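Local atomic coordinates of alcohol dehydrogenase superfamily protein (Novosphingobium aromaticivorans, PDB entry 3GAZ), a protein that probably works as an NADP-dependent oxidoreductase of the medium-chain alcohol dehydrogenase superfamily. Residues Ala138-Val143 against Val266-Thr271. Numbering follows the deposited sequence.
Sequences AWEGLV and VFTLHT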
loop_
_atom_site.group_PDB
_atom_site.type_symbol
_atom_site.label_atom_id
_atom_site.label_comp_id
_atom_site.label_asym_id
_atom_site.label_seq_id
_atom_site.Cartn_x
_atom_site.Cartn_y
_atom_site.Cartn_z
ATOM N N ALA A 138 1.646 -10.083 20.183
ATOM C CA ALA A 138 1.668 -11.035 21.291
ATOM C C ALA A 138 0.394 -11.874 21.332
ATOM O O ALA A 138 0.438 -13.085 21.574
ATOM C CB ALA A 138 1.831 -10.289 22.609
ATOM N N TRP A 139 -0.739 -11.225 21.092
ATOM C CA TRP A 139 -2.034 -11.899 21.123
ATOM C C TRP A 139 -2.228 -12.911 19.994
ATOM O O TRP A 139 -2.749 -14.009 20.219
ATOM C CB TRP A 139 -3.157 -10.861 21.077
ATOM C CG TRP A 139 -4.528 -11.443 21.243
ATOM C CD1 TRP A 139 -5.305 -12.019 20.277
ATOM C CD2 TRP A 139 -5.277 -11.521 22.461
ATOM N NE1 TRP A 139 -6.496 -12.450 20.821
ATOM C CE2 TRP A 139 -6.504 -12.155 22.158
ATOM C CE3 TRP A 139 -5.030 -11.114 23.780
ATOM C CZ2 TRP A 139 -7.485 -12.395 23.131
ATOM C CZ3 TRP A 139 -6.008 -11.353 24.749
ATOM C CH2 TRP A 139 -7.219 -11.986 24.415
ATOM N N GLU A 140 -1.819 -12.553 18.781
ATOM C CA GLU A 140 -1.990 -13.473 17.665
ATOM C C GLU A 140 -1.210 -14.756 17.898
ATOM O O GLU A 140 -1.646 -15.831 17.497
ATOM C CB GLU A 140 -1.545 -12.834 16.347
ATOM C CG GLU A 140 -2.292 -11.556 16.007
ATOM C CD GLU A 140 -2.240 -11.220 14.529
ATOM O OE1 GLU A 140 -1.163 -11.382 13.909
ATOM O OE2 GLU A 140 -3.282 -10.781 13.992
ATOM N N GLY A 141 -0.061 -14.640 18.557
ATOM C CA GLY A 141 0.751 -15.813 18.814
ATOM C C GLY A 141 0.256 -16.654 19.971
ATOM O O GLY A 141 0.092 -17.873 19.848
ATOM N N LEU A 142 0.001 -15.996 21.096
ATOM C CA LEU A 142 -0.450 -16.672 22.308
ATOM C C LEU A 142 -1.885 -17.179 22.288
ATOM O O LEU A 142 -2.173 -18.240 22.841
ATOM C CB LEU A 142 -0.289 -15.746 23.514
ATOM C CG LEU A 142 1.120 -15.305 23.907
ATOM C CD1 LEU A 142 1.025 -14.239 24.997
ATOM C CD2 LEU A 142 1.925 -16.506 24.380
ATOM N N VAL A 143 -2.784 -16.420 21.672
ATOM C CA VAL A 143 -4.189 -16.809 21.647
ATOM C C VAL A 143 -4.665 -17.378 20.315
ATOM O O VAL A 143 -5.078 -18.535 20.250
ATOM C CB VAL A 143 -5.085 -15.617 22.053
ATOM C CG1 VAL A 143 -6.547 -16.046 22.102
ATOM C CG2 VAL A 143 -4.639 -15.080 23.410
ATOM N N VAL A 266 3.865 -15.767 13.006
ATOM C CA VAL A 266 3.010 -14.620 13.305
ATOM C C VAL A 266 3.422 -13.461 12.403
ATOM O O VAL A 266 4.603 -13.128 12.319
ATOM C CB VAL A 266 3.148 -14.164 14.780
ATOM C CG1 VAL A 266 2.283 -12.926 15.027
ATOM C CG2 VAL A 266 2.727 -15.290 15.718
ATOM N N PHE A 267 2.451 -12.856 11.725
ATOM C CA PHE A 267 2.720 -11.732 10.832
ATOM C C PHE A 267 1.505 -10.813 10.875
ATOM O O PHE A 267 0.581 -10.931 10.073
ATOM C CB PHE A 267 2.967 -12.238 9.404
ATOM C CG PHE A 267 3.357 -11.157 8.438
ATOM C CD1 PHE A 267 4.393 -10.277 8.741
ATOM C CD2 PHE A 267 2.687 -11.012 7.225
ATOM C CE1 PHE A 267 4.757 -9.261 7.845
ATOM C CE2 PHE A 267 3.044 -10.004 6.328
ATOM C CZ PHE A 267 4.081 -9.127 6.642
ATOM N N THR A 268 1.517 -9.894 11.829
ATOM C CA THR A 268 0.410 -8.965 12.041
ATOM C C THR A 268 0.108 -8.018 10.886
ATOM O O THR A 268 -1.041 -7.622 10.685
ATOM C CB THR A 268 0.678 -8.131 13.318
ATOM O OG1 THR A 268 0.887 -9.023 14.420
ATOM C CG2 THR A 268 -0.490 -7.216 13.643
ATOM N N LEU A 269 1.125 -7.665 10.115
ATOM C CA LEU A 269 0.937 -6.720 9.016
ATOM C C LEU A 269 -0.022 -7.131 7.908
ATOM O O LEU A 269 -0.596 -6.256 7.247
ATOM C CB LEU A 269 2.282 -6.377 8.375
ATOM C CG LEU A 269 3.424 -5.904 9.280
ATOM C CD1 LEU A 269 4.598 -5.457 8.424
ATOM C CD2 LEU A 269 2.929 -4.780 10.147
ATOM N N HIS A 270 -0.189 -8.436 7.687
ATOM C CA HIS A 270 -1.069 -8.898 6.613
ATOM C C HIS A 270 -2.423 -8.213 6.630
ATOM O O HIS A 270 -2.947 -7.829 5.584
ATOM C CB HIS A 270 -1.257 -10.428 6.644
ATOM C CG HIS A 270 -2.096 -10.954 5.512
ATOM N ND1 HIS A 270 -3.437 -11.233 5.648
ATOM C CD2 HIS A 270 -1.798 -11.164 4.206
ATOM C CE1 HIS A 270 -3.936 -11.589 4.474
ATOM N NE2 HIS A 270 -2.961 -11.553 3.584
ATOM N N THR A 271 -2.984 -8.049 7.816
ATOM C CA THR A 271 -4.287 -7.409 7.940
ATOM C C THR A 271 -4.331 -6.037 7.293
ATOM O O THR A 271 -5.290 -5.694 6.605
ATOM C CB THR A 271 -4.672 -7.262 9.402
ATOM O OG1 THR A 271 -4.904 -8.564 9.939
ATOM C CG2 THR A 271 -5.916 -6.389 9.555
HETATM O O HOH W 1 -3.107 -9.750 11.777
HETATM O O HOH W 2 -0.277 -13.442 12.765
#
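Glu140 reaches from helix 132-145 to the chain that follows strand 262-265, where its carboxylate meets Thr268 and two bridging waters, while Val266 packs mainly against Glu140 CB and Gly141. With CG anti to the carbonyl carbon (chi1 -58°) and the side chain extended beyond it, the carboxylate reaches the type I turn Phe267-His270. OE1 of Glu140 comes within 3.2 Å of Thr268 OG1, a possible hydrogen bond that is not settled, because the single proton of this hydroxyl has another acceptor within range; Thr137 OG1, on the same helix as Glu140, is also hydrogen-bonded to it. The same OE1 approaches Thr268 CA at 3.4 Å and receives a hydrogen bond from a water, which in turn accepts one from Phe267 N. OE2 of Glu140 accepts a hydrogen bond from the other water, which also donates to Thr268 O and accepts from Thr271 OG1. Both water-carboxylate spacings are short, and their exact lengths are doubtful. Both carboxylate oxygens are thus tied, through water, to the backbone of the turn. Nearer the helix backbone the contact becomes apolar: CB of Glu140 lies 4.1 Å from CG1 of Val266. One residue on, Gly141 presents bare backbone to the other branch of this valine, Val266 CG2 standing 3.7 Å from Gly141 CA, where the two backbones approach most closely. Val266 also touches Tyr221 of strand 217-222, while Phe281 of helix 278-293 packs on Thr268 and Thr271. The contact joins a helix to the exit of strand 262-265, outermost within this chain in the six-stranded parallel sheet, ordered 3-2-1-4-5-6, of a Rossmann fold.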